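Local coordinates for protein monomethylamine methyltransferase MtmB1 (Methanosarcina barkeri, PDB 1NTH) that transfers the methyl group of monomethylamine to the corrinoid cofactor of its partner protein MtmC, a step in methanogenesis from methylamine, at residues Ile214-Asp217 with Gly221-Cys224; Thr225-Val230 with Ala291-Asp296; Ala247-Lys250 with Ile255-Asp258; Ser305-Glu310 with Ser350-Thr355. All coordinates share one frame; numbering follows the deposited sequence. Where two conformers were deposited one is given.

Contact 1: residues Ile214-Asp217 with Gly221-Cys224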
loop_
_atom_site.group_PDB
_atom_site.type_symbol
_atom_site.label_atom_id
_atom_site.label_comp_id
_atom_site.label_asym_id
_atom_site.label_seq_id
_atom_site.Cartn_x
_atom_site.Cartn_y
_atom_site.Cartn_z
ATOM N N ILE A 214 7.915 17.661 13.186
ATOM C CA ILE A 214 8.263 17.004 11.930
ATOM C C ILE A 214 8.323 15.476 12.044
ATOM O O ILE A 214 8.125 14.770 11.054
ATOM C CB ILE A 214 9.600 17.587 11.392
ATOM C CG1 ILE A 214 9.358 19.033 10.944
ATOM C CG2 ILE A 214 10.137 16.750 10.227
ATOM C CD1 ILE A 214 10.621 19.807 10.585
ATOM N N SER A 215 8.559 14.961 13.248
ATOM C CA SER A 215 8.637 13.513 13.445
ATOM C C SER A 215 7.266 12.848 13.565
ATOM O O SER A 215 7.171 11.623 13.525
ATOM C CB SER A 215 9.440 13.187 14.709
ATOM O OG SER A 215 8.682 13.460 15.878
ATOM N N ALA A 216 6.212 13.651 13.694
ATOM C CA ALA A 216 4.857 13.126 13.872
ATOM C C ALA A 216 4.270 12.285 12.739
ATOM O O ALA A 216 3.459 11.394 13.001
ATOM C CB ALA A 216 3.903 14.267 14.215
ATOM N N ASP A 217 4.634 12.566 11.491
ATOM C CA ASP A 217 4.113 11.760 10.383
ATOM C C ASP A 217 4.796 10.398 10.444
ATOM O O ASP A 217 6.012 10.305 10.314
ATOM C CB ASP A 217 4.411 12.411 9.024
ATOM C CG ASP A 217 3.390 13.471 8.637
ATOM O OD1 ASP A 217 2.327 13.549 9.284
ATOM O OD2 ASP A 217 3.646 14.220 7.668
ATOM N N GLY A 221 0.513 6.502 12.728
ATOM C CA GLY A 221 0.304 7.804 13.340
ATOM C C GLY A 221 -0.325 8.801 12.384
ATOM O O GLY A 221 -1.225 8.455 11.620
ATOM N N MET A 222 0.145 10.045 12.419
ATOM C CA MET A 222 -0.398 11.064 11.535
ATOM C C MET A 222 -0.082 10.770 10.073
ATOM O O MET A 222 1.016 10.315 9.740
ATOM C CB MET A 222 0.143 12.447 11.910
ATOM C CG MET A 222 -0.390 12.962 13.230
ATOM S SD MET A 222 -0.062 14.720 13.455
ATOM C CE MET A 222 -1.280 15.428 12.324
ATOM N N THR A 223 -1.060 11.018 9.210
ATOM C CA THR A 223 -0.896 10.800 7.777
ATOM C C THR A 223 -1.487 11.997 7.031
ATOM O O THR A 223 -2.017 12.918 7.656
ATOM C CB THR A 223 -1.584 9.493 7.318
ATOM O OG1 THR A 223 -1.230 9.223 5.956
ATOM C CG2 THR A 223 -3.094 9.610 7.439
ATOM N N CYS A 224 -1.418 11.990 5.702
ATOM C CA CYS A 224 -1.901 13.135 4.935
ATOM C C CYS A 224 -3.378 13.490 5.084
ATOM O O CYS A 224 -3.766 14.612 4.768
ATOM C CB CYS A 224 -1.550 12.973 3.450
ATOM S SG CYS A 224 -2.429 11.652 2.601
HETATM O O HOH W 1 1.880 10.323 14.927
#

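Contact 2: residues Thr225-Val230 with Ala291-Asp296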
loop_
_atom_site.group_PDB
_atom_site.type_symbol
_atom_site.label_atom_id
_atom_site.label_comp_id
_atom_site.label_asym_id
_atom_site.label_seq_id
_atom_site.Cartn_x
_atom_site.Cartn_y
_atom_site.Cartn_z
ATOM N N THR A 225 -4.190 12.552 5.565
ATOM C CA THR A 225 -5.618 12.790 5.747
ATOM C C THR A 225 -5.961 13.366 7.122
ATOM O O THR A 225 -7.132 13.434 7.507
ATOM C CB THR A 225 -6.418 11.496 5.537
ATOM O OG1 THR A 225 -5.818 10.440 6.291
ATOM C CG2 THR A 225 -6.428 11.120 4.064
ATOM N N ASP A 226 -4.929 13.765 7.861
ATOM C CA ASP A 226 -5.110 14.381 9.171
ATOM C C ASP A 226 -4.729 15.850 9.029
ATOM O O ASP A 226 -3.969 16.204 8.128
ATOM C CB ASP A 226 -4.190 13.740 10.213
ATOM C CG ASP A 226 -4.502 12.279 10.450
ATOM O OD1 ASP A 226 -5.692 11.947 10.646
ATOM O OD2 ASP A 226 -3.554 11.471 10.452
ATOM N N SER A 227 -5.256 16.701 9.907
ATOM C CA SER A 227 -4.922 18.126 9.864
ATOM C C SER A 227 -3.604 18.347 10.598
ATOM O O SER A 227 -3.465 17.960 11.757
ATOM C CB SER A 227 -6.022 18.965 10.521
ATOM O OG SER A 227 -7.208 18.965 9.742
ATOM N N HIS A 228 -2.650 18.978 9.914
ATOM C CA HIS A 228 -1.322 19.250 10.463
ATOM C C HIS A 228 -1.221 20.694 10.904
ATOM O O HIS A 228 -1.322 21.620 10.107
ATOM C CB HIS A 228 -0.269 18.921 9.413
ATOM C CG HIS A 228 -0.266 17.477 9.034
ATOM N ND1 HIS A 228 0.783 16.632 9.315
ATOM C CD2 HIS A 228 -1.231 16.711 8.473
ATOM C CE1 HIS A 228 0.463 15.403 8.948
ATOM N NE2 HIS A 228 -0.753 15.425 8.434
ATOM N N GLU A 229 -0.993 20.859 12.196
ATOM C CA GLU A 229 -0.959 22.164 12.818
ATOM C C GLU A 229 0.325 22.974 12.754
ATOM O O GLU A 229 1.419 22.467 13.001
ATOM C CB GLU A 229 -1.364 21.984 14.277
ATOM C CG GLU A 229 -1.400 23.237 15.110
ATOM C CD GLU A 229 -1.673 22.901 16.558
ATOM O OE1 GLU A 229 -0.721 22.936 17.370
ATOM O OE2 GLU A 229 -2.839 22.578 16.873
ATOM N N VAL A 230 0.169 24.246 12.404
ATOM C CA VAL A 230 1.278 25.193 12.389
ATOM C C VAL A 230 0.689 26.421 13.088
ATOM O O VAL A 230 -0.412 26.863 12.757
ATOM C CB VAL A 230 1.755 25.537 10.962
ATOM C CG1 VAL A 230 0.646 26.165 10.162
ATOM C CG2 VAL A 230 2.959 26.471 11.048
ATOM N N ALA A 291 -1.869 27.092 3.987
ATOM C CA ALA A 291 -2.916 26.376 4.709
ATOM C C ALA A 291 -4.072 25.843 3.873
ATOM O O ALA A 291 -4.487 26.459 2.888
ATOM C CB ALA A 291 -3.474 27.265 5.819
ATOM N N SER A 292 -4.580 24.682 4.287
ATOM C CA SER A 292 -5.740 24.067 3.655
ATOM C C SER A 292 -6.926 24.727 4.351
ATOM O O SER A 292 -7.963 24.972 3.745
ATOM C CB SER A 292 -5.765 22.559 3.911
ATOM O OG SER A 292 -4.675 21.917 3.274
ATOM N N TRP A 293 -6.765 24.985 5.648
ATOM C CA TRP A 293 -7.788 25.674 6.422
ATOM C C TRP A 293 -7.137 26.408 7.588
ATOM O O TRP A 293 -6.002 26.108 7.967
ATOM C CB TRP A 293 -8.897 24.717 6.910
ATOM C CG TRP A 293 -8.526 23.637 7.897
ATOM C CD1 TRP A 293 -7.898 22.453 7.627
ATOM C CD2 TRP A 293 -8.903 23.583 9.281
ATOM N NE1 TRP A 293 -7.876 21.656 8.751
ATOM C CE2 TRP A 293 -8.485 22.327 9.781
ATOM C CE3 TRP A 293 -9.559 24.471 10.144
ATOM C CZ2 TRP A 293 -8.704 21.938 11.109
ATOM C CZ3 TRP A 293 -9.776 24.085 11.466
ATOM C CH2 TRP A 293 -9.350 22.827 11.934
ATOM N N HIS A 294 -7.848 27.389 8.131
ATOM C CA HIS A 294 -7.324 28.188 9.230
ATOM C C HIS A 294 -8.175 28.075 10.482
ATOM O O HIS A 294 -9.401 28.192 10.424
ATOM C CB HIS A 294 -7.251 29.659 8.812
ATOM C CG HIS A 294 -6.842 30.580 9.920
ATOM N ND1 HIS A 294 -5.546 30.660 10.382
ATOM C CD2 HIS A 294 -7.565 31.440 10.675
ATOM C CE1 HIS A 294 -5.488 31.531 11.375
ATOM N NE2 HIS A 294 -6.700 32.018 11.574
ATOM N N LEU A 295 -7.512 27.859 11.612
ATOM C CA LEU A 295 -8.187 27.740 12.891
ATOM C C LEU A 295 -8.009 29.037 13.677
ATOM O O LEU A 295 -6.885 29.468 13.934
ATOM C CB LEU A 295 -7.603 26.583 13.696
ATOM C CG LEU A 295 -8.256 26.354 15.062
ATOM C CD1 LEU A 295 -9.673 25.825 14.887
ATOM C CD2 LEU A 295 -7.423 25.375 15.847
ATOM N N ASP A 296 -9.128 29.647 14.050
ATOM C CA ASP A 296 -9.130 30.894 14.810
ATOM C C ASP A 296 -9.280 30.540 16.289
ATOM O O ASP A 296 -9.378 29.364 16.652
ATOM C CB ASP A 296 -10.310 31.755 14.343
ATOM C CG ASP A 296 -10.226 33.201 14.809
ATOM O OD1 ASP A 296 -9.283 33.569 15.545
ATOM O OD2 ASP A 296 -11.127 33.975 14.421
#

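Contact 3: residues Ala247-Lys250 with Ile255-Asp258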
loop_
_atom_site.group_PDB
_atom_site.type_symbol
_atom_site.label_atom_id
_atom_site.label_comp_id
_atom_site.label_asym_id
_atom_site.label_seq_id
_atom_site.Cartn_x
_atom_site.Cartn_y
_atom_site.Cartn_z
ATOM N N ALA A 247 7.284 23.694 5.444
ATOM C CA ALA A 247 7.961 23.081 4.301
ATOM C C ALA A 247 7.819 21.565 4.350
ATOM O O ALA A 247 7.685 20.906 3.318
ATOM C CB ALA A 247 9.435 23.461 4.301
ATOM N N HIS A 248 7.869 21.021 5.560
ATOM C CA HIS A 248 7.740 19.585 5.764
ATOM C C HIS A 248 6.328 19.101 5.419
ATOM O O HIS A 248 6.162 18.111 4.696
ATOM C CB HIS A 248 8.085 19.247 7.217
ATOM C CG HIS A 248 7.646 17.882 7.641
ATOM N ND1 HIS A 248 6.650 17.680 8.571
ATOM C CD2 HIS A 248 8.061 16.652 7.256
ATOM C CE1 HIS A 248 6.470 16.381 8.742
ATOM N NE2 HIS A 248 7.314 15.737 7.956
ATOM N N TYR A 249 5.313 19.793 5.931
ATOM C CA TYR A 249 3.925 19.412 5.653
ATOM C C TYR A 249 3.656 19.446 4.146
ATOM O O TYR A 249 3.042 18.531 3.593
ATOM C CB TYR A 249 2.951 20.367 6.356
ATOM C CG TYR A 249 2.926 20.300 7.874
ATOM C CD1 TYR A 249 2.393 21.358 8.611
ATOM C CD2 TYR A 249 3.391 19.183 8.572
ATOM C CE1 TYR A 249 2.319 21.313 10.003
ATOM C CE2 TYR A 249 3.323 19.127 9.980
ATOM C CZ TYR A 249 2.783 20.200 10.680
ATOM O OH TYR A 249 2.695 20.166 12.058
ATOM N N LYS A 250 4.113 20.506 3.484
ATOM C CA LYS A 250 3.919 20.644 2.042
ATOM C C LYS A 250 4.608 19.509 1.300
ATOM O O LYS A 250 4.041 18.932 0.370
ATOM C CB LYS A 250 4.489 21.980 1.555
ATOM C CG LYS A 250 3.695 23.201 2.009
ATOM C CD LYS A 250 4.493 24.488 1.819
ATOM C CE LYS A 250 4.786 24.788 0.354
ATOM N NZ LYS A 250 3.543 25.079 -0.419
ATOM N N ILE A 255 -2.559 17.752 4.767
ATOM C CA ILE A 255 -3.579 18.789 4.893
ATOM C C ILE A 255 -3.011 19.696 5.981
ATOM O O ILE A 255 -2.655 19.222 7.064
ATOM C CB ILE A 255 -4.929 18.200 5.365
ATOM C CG1 ILE A 255 -5.562 17.375 4.241
ATOM C CG2 ILE A 255 -5.861 19.325 5.810
ATOM C CD1 ILE A 255 -5.870 18.165 2.991
ATOM N N ILE A 256 -2.917 20.989 5.691
ATOM C CA ILE A 256 -2.346 21.939 6.642
ATOM C C ILE A 256 -3.366 22.831 7.333
ATOM O O ILE A 256 -4.195 23.469 6.680
ATOM C CB ILE A 256 -1.308 22.851 5.941
ATOM C CG1 ILE A 256 -0.133 22.008 5.436
ATOM C CG2 ILE A 256 -0.818 23.933 6.903
ATOM C CD1 ILE A 256 0.880 22.792 4.621
ATOM N N MET A 257 -3.304 22.860 8.661
ATOM C CA MET A 257 -4.180 23.716 9.447
ATOM C C MET A 257 -3.318 24.782 10.110
ATOM O O MET A 257 -2.533 24.486 11.011
ATOM C CB MET A 257 -4.922 22.932 10.533
ATOM C CG MET A 257 -5.855 23.827 11.360
ATOM S SD MET A 257 -6.215 23.198 13.012
ATOM C CE MET A 257 -4.712 23.699 13.873
ATOM N N ASP A 258 -3.446 26.015 9.635
ATOM C CA ASP A 258 -2.712 27.134 10.211
ATOM C C ASP A 258 -3.626 27.688 11.297
ATOM O O ASP A 258 -4.838 27.765 11.106
ATOM C CB ASP A 258 -2.461 28.194 9.137
ATOM C CG ASP A 258 -2.013 29.524 9.714
ATOM O OD1 ASP A 258 -0.802 29.827 9.659
ATOM O OD2 ASP A 258 -2.880 30.263 10.225
#

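Contact 4: residues Ser305-Glu310 with Ser350-Thr355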
loop_
_atom_site.group_PDB
_atom_site.type_symbol
_atom_site.label_atom_id
_atom_site.label_comp_id
_atom_site.label_asym_id
_atom_site.label_seq_id
_atom_site.Cartn_x
_atom_site.Cartn_y
_atom_site.Cartn_z
ATOM N N SER A 305 -10.357 33.117 27.924
ATOM C CA SER A 305 -11.413 32.307 27.322
ATOM C C SER A 305 -11.768 32.805 25.926
ATOM O O SER A 305 -11.570 33.975 25.599
ATOM C CB SER A 305 -12.669 32.331 28.195
ATOM O OG SER A 305 -13.755 31.697 27.537
ATOM N N THR A 306 -12.307 31.906 25.110
ATOM C CA THR A 306 -12.698 32.234 23.746
ATOM C C THR A 306 -14.197 32.522 23.635
ATOM O O THR A 306 -14.686 32.856 22.558
ATOM C CB THR A 306 -12.382 31.069 22.791
ATOM O OG1 THR A 306 -12.982 29.875 23.306
ATOM C CG2 THR A 306 -10.880 30.870 22.656
ATOM N N ASN A 307 -14.926 32.399 24.739
ATOM C CA ASN A 307 -16.362 32.634 24.690
ATOM C C ASN A 307 -16.881 33.839 25.471
ATOM O O ASN A 307 -18.005 33.821 25.975
ATOM C CB ASN A 307 -17.121 31.375 25.121
ATOM C CG ASN A 307 -16.616 30.806 26.426
ATOM O OD1 ASN A 307 -15.912 29.795 26.445
ATOM N ND2 ASN A 307 -16.968 31.458 27.531
ATOM N N THR A 308 -16.068 34.884 25.582
ATOM C CA THR A 308 -16.530 36.086 26.262
ATOM C C THR A 308 -17.288 36.857 25.188
ATOM O O THR A 308 -17.159 36.560 23.995
ATOM C CB THR A 308 -15.363 36.957 26.784
ATOM O OG1 THR A 308 -14.625 37.489 25.678
ATOM C CG2 THR A 308 -14.439 36.137 27.674
ATOM N N ARG A 309 -18.085 37.834 25.597
ATOM C CA ARG A 309 -18.851 38.618 24.640
ATOM C C ARG A 309 -17.954 39.200 23.549
ATOM O O ARG A 309 -18.288 39.139 22.365
ATOM C CB ARG A 309 -19.595 39.742 25.368
ATOM C CG ARG A 309 -20.473 40.611 24.475
ATOM C CD ARG A 309 -21.273 41.598 25.326
ATOM N NE ARG A 309 -22.228 40.917 26.197
ATOM C CZ ARG A 309 -23.469 40.592 25.845
ATOM N NH1 ARG A 309 -23.920 40.891 24.633
ATOM N NH2 ARG A 309 -24.259 39.956 26.701
ATOM N N GLU A 310 -16.810 39.748 23.944
ATOM C CA GLU A 310 -15.893 40.351 22.986
ATOM C C GLU A 310 -15.268 39.365 22.003
ATOM O O GLU A 310 -15.239 39.626 20.801
ATOM C CB GLU A 310 -14.782 41.112 23.715
ATOM C CG GLU A 310 -15.296 42.255 24.581
ATOM C CD GLU A 310 -15.533 41.856 26.027
ATOM O OE1 GLU A 310 -15.647 40.645 26.319
ATOM O OE2 GLU A 310 -15.615 42.766 26.880
ATOM N N SER A 350 -21.546 26.260 24.474
ATOM C CA SER A 350 -22.747 26.395 23.658
ATOM C C SER A 350 -22.802 27.760 22.980
ATOM O O SER A 350 -23.131 27.862 21.799
ATOM C CB SER A 350 -24.002 26.192 24.511
ATOM O OG SER A 350 -24.096 24.856 24.965
ATOM N N ALA A 351 -22.490 28.811 23.732
ATOM C CA ALA A 351 -22.509 30.153 23.166
ATOM C C ALA A 351 -21.545 30.226 21.987
ATOM O O ALA A 351 -21.856 30.832 20.961
ATOM C CB ALA A 351 -22.121 31.184 24.227
ATOM N N GLN A 352 -20.380 29.601 22.123
ATOM C CA GLN A 352 -19.415 29.640 21.034
ATOM C C GLN A 352 -19.863 28.788 19.851
ATOM O O GLN A 352 -19.633 29.153 18.701
ATOM C CB GLN A 352 -18.033 29.190 21.504
ATOM C CG GLN A 352 -16.962 29.509 20.479
ATOM C CD GLN A 352 -15.565 29.222 20.967
ATOM O OE1 GLN A 352 -15.293 29.266 22.169
ATOM N NE2 GLN A 352 -14.659 28.945 20.034
ATOM N N SER A 353 -20.502 27.656 20.130
ATOM C CA SER A 353 -20.982 26.793 19.056
ATOM C C SER A 353 -22.064 27.520 18.256
ATOM O O SER A 353 -22.127 27.412 17.032
ATOM C CB SER A 353 -21.536 25.487 19.630
ATOM O OG SER A 353 -22.003 24.638 18.594
ATOM N N ILE A 354 -22.915 28.272 18.947
ATOM C CA ILE A 354 -23.963 29.023 18.269
ATOM C C ILE A 354 -23.312 30.070 17.363
ATOM O O ILE A 354 -23.657 30.196 16.188
ATOM C CB ILE A 354 -24.889 29.735 19.285
ATOM C CG1 ILE A 354 -25.710 28.696 20.051
ATOM C CG2 ILE A 354 -25.788 30.740 18.568
ATOM C CD1 ILE A 354 -26.464 29.266 21.250
ATOM N N THR A 355 -22.353 30.803 17.917
ATOM C CA THR A 355 -21.649 31.842 17.175
ATOM C C THR A 355 -20.895 31.288 15.968
ATOM O O THR A 355 -21.018 31.811 14.858
ATOM C CB THR A 355 -20.644 32.574 18.084
ATOM O OG1 THR A 355 -21.334 33.108 19.222
ATOM C CG2 THR A 355 -19.958 33.707 17.327
HETATM O O HOH W 2 -15.748 27.626 24.496
#

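Contact 1: residues Ile214-Asp217 with Gly221-Cys224
The backbones of Asp217 and Met222 meet in a single bridge, with their CA atoms 4.7 Å apart. No direct hydrogen bond joins the two segments. Instead a water lies 2.7 Å from Ala216 O and accepts from Met222 N at 3.1 Å. A weaker CA-H...O contact runs from Asp217 CA to Met222 O, 3.5 Å long. The touching residues lie in the loop that leads from helix 210-214 to strand 227-231 of the TIM barrel, and three residues separate the two segments. Met222 starts toward the other segment and then turns off. Its CG stands opposite the carbonyl carbon, beside the backbone N (chi1 -70°), and SD comes within 4.1 Å of the methyl CB of Ala216. Pro204 packs against both of these side chains. The Asp217 carboxylate crosses the foot of the Met222 side chain, and OD1 lies 3.6 Å from Met222 CB. The other oxygen, OD2, accepts a hydrogen bond from Asn252 ND2, which ties one end of the carboxylate to the turn after helix 240-251. Asp254 OD2, a like charge, is also close to Asp217 OD2.

Contact 2: residues Thr225-Val230 with Ala291-Asp296
One hydrogen bond carries this contact: Trp293 NE1 donates to Ser227 OG over 2.9 Å, with an angle of 152° at the hydrogen. The hydroxyl oxygen sits at the edge of the indole, only 4° out of the ring plane. Trp293 has CG between its backbone N and carbonyl carbon (chi1 65°), and this swings the ring across to Ser227. The remaining touch is van der Waals. Ser227 CB lies 4.0 Å from Trp293 CZ2, and OG is 3.6 Å from the same carbon. The two strands, 227-231 and 293-300, are not neighbours in the parallel barrel sheet. Strand 255-259 runs between them, and the CA atoms of Ser227 and Ser292 are 8.6 Å apart. The indole thus spans the middle strand side chain to side chain, packing on Met257 as it goes. A leucine in place of Trp293 would probably leave Ser227 OG without this donor and open a gap beside Met257. Nearby residues of both strands bond to other parts of the chain. In one of its two deposited conformers, Glu229 OE2 accepts from NZ of the pyrrolysine at position 202. His294 ND1 bonds to Asp258 OD2 on the middle strand.

Contact 3: residues Ala247-Lys250 with Ile255-Asp258
Tyr249 meets Ile256 through its CB, which lies 3.6 Å from both CG1 and CD1 of the isoleucine. Their CA atoms are the nearest pair across the contact, at 6.8 Å. The tyrosine side chain leaves the helix toward the strand, with CG opposite the carbonyl carbon (chi1 -68°). The ring then runs on past Ile256, and its CD1 is 4.1 Å from Ile256 CG1. Beyond the isoleucine, the ring meets His228 edge to face, and the hydroxyl OH is hydrogen-bonded to Glu229 O on strand 227-231. The phenol therefore passes from the helix over one strand and ends on the next. This is the helix-to-strand packing of a TIM barrel: helix 240-251 lies on the outside of the parallel sheet, and a short turn leads from it into strand 255-259. Lys250 follows. Its CB starts away from the strand, yet its aliphatic part still touches, with CG 3.9 Å from Ile256 CD1. Its amine NZ is hydrogen-bonded to Ser290 OG. On the strand side, Ile256 carries both contacts. The extended CG1 branch (chi2 175°) carries CD1 out to touch both Tyr249 CB and Lys250 CG. No hydrogen bond crosses between the two segments. Arg108 of the third subunit packs against Ile255 and Ile256.

Contact 4: residues Ser305-Glu310 with Ser350-Thr355
Thr306 and Gln352 meet through their polar ends. Thr306 OG1 donates to Gln352 OE1 over a short 2.6 Å. The hydroxyl approaches OE1 at a C=O...donor angle of 128° and is tilted 23° from the carbonyl plane. The two side chains cross at a slant, and Thr306 CB follows its hydroxyl to 3.5 Å from the same oxygen. Gln352 reaches this far because CG lies anti to the backbone N (chi1 -168°) and the chain stays extended beyond it. A water gives Gln352 OE1 a second donor, 2.9 Å away, and its other hydrogen goes to Asn307 OD1. Two donors thus hold this buried amide oxygen. The amide nitrogen, Gln352 NE2, bonds to Gln333 O, and this fixes which way the amide is turned. A leucine at Gln352 would probably leave Thr306 OG1 without its acceptor and Gln333 O without this donor. Asn307 CB points at the helix, 4.1 Å from Gln352 OE1, while Asn307 ND2 bonds to Glu348 OE2. The loop is shaped by an ST turn, in which Ser305 OG accepts from Asn307 N at 3.1 Å, just ahead of Thr308, the N-cap of helix 309-325. The contact thus joins the loop after strand 293-300 to helix 343-359, beside the end of strand 330-333, where Tyr335 N bonds to Thr306 OG1, with Leu312 of helix 309-325 and Leu405 and Leu408 of helix 398-410 packed against helix 343-359.

How the contacts relate
Contacts 2, 3 and 4 are buried. Contact 1 sits further out, about 20 Å from the chain centre to its own centre, and is only partly buried. Contacts 2 and 3 share the barrel wall, with centres 7 Å apart. Contact 3 is nested in the chain loop that contact 2 closes. Strand 255-259 belongs to contact 3 and runs between the two strands of contact 2. Contact 1 touches contact 2 where Thr223 O meets His228 NE2. Contact 4 lies across the chain centre from contacts 1 and 3 and touches none of the others. The chemistry differs accordingly: water and backbone in contact 1, one indole bond in contact 2, apolar packing in contact 3, and a hydroxyl and a water on an amide oxygen in contact 4.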